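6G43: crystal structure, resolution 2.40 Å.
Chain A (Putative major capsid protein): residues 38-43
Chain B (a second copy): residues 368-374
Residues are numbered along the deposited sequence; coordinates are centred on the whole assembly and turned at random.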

# COMPACT_ATOMS: atom_id res chain seq x y z
N PRO A 38 28.45 6.97 -0.08
CA PRO A 38 28.78 6.19 1.12
C PRO A 38 28.15 6.71 2.42
O PRO A 38 27.71 7.86 2.49
CB PRO A 38 30.32 6.27 1.20
CG PRO A 38 30.77 7.13 0.06
CD PRO A 38 29.57 7.83 -0.49
N TYR A 39 28.13 5.83 3.43
CA TYR A 39 27.62 6.14 4.77
C TYR A 39 28.73 6.36 5.80
O TYR A 39 28.46 6.53 6.99
CB TYR A 39 26.67 5.02 5.23
CG TYR A 39 25.28 5.13 4.65
CD1 TYR A 39 25.03 4.85 3.31
CD2 TYR A 39 24.20 5.52 5.45
CE1 TYR A 39 23.75 4.95 2.78
CE2 TYR A 39 22.92 5.63 4.93
CZ TYR A 39 22.70 5.34 3.59
OH TYR A 39 21.43 5.45 3.07
N SER A 40 29.99 6.40 5.35
CA SER A 40 31.14 6.70 6.20
C SER A 40 31.44 8.21 6.27
O SER A 40 32.47 8.62 6.79
CB SER A 40 32.37 5.96 5.67
OG SER A 40 32.65 6.35 4.34
N THR A 41 30.50 9.02 5.78
CA THR A 41 30.75 10.39 5.38
C THR A 41 29.94 11.44 6.15
O THR A 41 30.02 12.64 5.85
CB THR A 41 30.44 10.53 3.87
OG1 THR A 41 29.11 10.03 3.62
CG2 THR A 41 31.45 9.72 3.04
N PHE A 42 29.17 11.01 7.16
CA PHE A 42 28.33 11.92 7.93
C PHE A 42 29.18 12.73 8.91
O PHE A 42 30.13 12.21 9.49
CB PHE A 42 27.26 11.14 8.69
CG PHE A 42 26.13 10.65 7.82
CD1 PHE A 42 26.22 9.41 7.19
CD2 PHE A 42 24.99 11.42 7.63
CE1 PHE A 42 25.18 8.95 6.38
CE2 PHE A 42 23.95 10.97 6.83
CZ PHE A 42 24.05 9.73 6.20
N GLN A 43 28.84 14.01 9.07
CA GLN A 43 29.43 14.85 10.11
C GLN A 43 28.39 15.76 10.76
O GLN A 43 27.42 16.17 10.12
CB GLN A 43 30.64 15.65 9.61
CG GLN A 43 30.64 16.07 8.15
CD GLN A 43 31.93 16.78 7.76
OE1 GLN A 43 32.93 16.13 7.47
NE2 GLN A 43 31.90 18.10 7.75
N GLY B 368 37.56 1.57 11.76
CA GLY B 368 36.58 2.47 12.37
C GLY B 368 35.49 2.99 11.45
O GLY B 368 34.98 4.10 11.66
N ILE B 369 35.12 2.20 10.44
CA ILE B 369 34.13 2.62 9.45
C ILE B 369 32.74 2.50 10.07
O ILE B 369 32.44 1.52 10.75
CB ILE B 369 34.21 1.79 8.14
CG1 ILE B 369 35.63 1.83 7.55
CG2 ILE B 369 33.23 2.32 7.10
CD1 ILE B 369 35.95 0.66 6.65
N PHE B 370 31.90 3.51 9.82
CA PHE B 370 30.57 3.68 10.43
C PHE B 370 30.54 3.98 11.94
O PHE B 370 29.47 3.91 12.54
CB PHE B 370 29.64 2.47 10.14
CG PHE B 370 29.43 2.16 8.68
CD1 PHE B 370 29.52 3.13 7.68
CD2 PHE B 370 29.06 0.86 8.31
CE1 PHE B 370 29.30 2.80 6.35
CE2 PHE B 370 28.84 0.54 6.98
CZ PHE B 370 28.95 1.51 6.00
N ARG B 371 31.68 4.34 12.54
CA ARG B 371 31.72 4.60 13.99
C ARG B 371 30.84 5.80 14.38
O ARG B 371 30.24 5.80 15.45
CB ARG B 371 33.15 4.84 14.49
CG ARG B 371 33.32 4.60 15.99
CD ARG B 371 34.13 5.67 16.72
NE ARG B 371 35.38 6.05 16.05
CZ ARG B 371 36.25 6.94 16.52
NH1 ARG B 371 36.05 7.57 17.68
NH2 ARG B 371 37.35 7.21 15.82
N GLU B 372 30.79 6.80 13.51
CA GLU B 372 29.97 7.99 13.71
C GLU B 372 28.44 7.76 13.63
O GLU B 372 27.68 8.58 14.13
CB GLU B 372 30.40 9.12 12.75
CG GLU B 372 29.83 9.11 11.32
CD GLU B 372 30.34 7.97 10.44
OE1 GLU B 372 31.23 7.21 10.87
OE2 GLU B 372 29.84 7.84 9.30
N LEU B 373 28.01 6.66 13.01
CA LEU B 373 26.59 6.40 12.76
C LEU B 373 25.80 6.01 14.02
O LEU B 373 26.22 5.13 14.78
CB LEU B 373 26.43 5.30 11.71
CG LEU B 373 26.99 5.56 10.30
CD1 LEU B 373 26.54 4.46 9.35
CD2 LEU B 373 26.57 6.92 9.77
N GLU B 374 24.67 6.68 14.22
CA GLU B 374 23.69 6.33 15.26
C GLU B 374 22.54 5.55 14.63
O GLU B 374 22.51 5.35 13.41
CB GLU B 374 23.20 7.60 15.96
CG GLU B 374 24.33 8.47 16.49
CD GLU B 374 23.87 9.57 17.43
OE1 GLU B 374 23.57 9.27 18.60
OE2 GLU B 374 23.83 10.74 17.00

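No hydrogen bond crosses between these two stretches; apolar packing is joined by a large polar contribution, with E372(B) covered by 55 Å², the most of any residue. In all, 286 Å² is buried between the stretches, both sides summed.

Chain B sets its side chains with two overlapping turns. The type II turn from G368(B) to R371(B) is closed by a weak bond from R371(B) N to G368(B) O at 3.4 Å, and F370(B) sits in it at a positive phi of 68°, a value uncommon for a residue with a side chain. The type I turn from F370(B) to L373(B) follows, closed by L373(B) N to F370(B) O at 3.1 Å. Both F370(B) and L373(B) start out sideways to chain A, and in both an m chi1 brings the end of the side chain nearer.

Their common target is Y39(A). Its CA-to-CB bond points toward chain B, but at chi1 -80° the ring leads away, so the contact is made at the root of the side chain: Y39(A) CB lies 3.6 Å from F370(B) CE1 and 4.2 Å from L373(B) CD1. The F370(B) ring, with chi2 at -27°, also presents its edge to the backbone of S40(A), with S40(A) N 3.8 Å from F370(B) CE1. Beside it, S40(A) CB meets I369(B) CG2 at 4.0 Å, while the serine hydroxyl, in the p rotamer, is hydrogen-bonded elsewhere in the structure.

L373(B), an m,t leucine, reaches two residues with its methyls. While CD1 approaches Y39(A) CB, L373(B) CD2 lies 3.6 Å from F42(A) CD1 and 3.4 Å from Y39(A) O. With the CB of F42(A) directed toward chain B, its m rotamer (chi1 -75°, chi2 88°) leaves CD1 against that methyl, which approaches the ring obliquely.

E372(B) is the instructive exception. Its p,m conformation folds the chain back on itself, and E372(B) CG packs 3.6 Å from F42(A) O. The carboxylate then runs alongside chain A, with OE2 at the edge of the F42(A) ring, near its plane. E372(B) OE2 lies 3.0 Å from Y39(A) O, but both atoms are acceptors and no hydrogen bond joins them. Nor does T41(A) N, 3.8 Å from E372(B) OE2, supply one.

T41(A) turns away from the partner and serves its own chain: in the p rotamer, T41(A) OG1 donates to P38(A) O at 2.8 Å, bridging the loop that carries Y39(A) and S40(A). The rule to read here is that polar bonds organise each stretch internally, while apolar side chains make the closest carbon-to-carbon meetings between them.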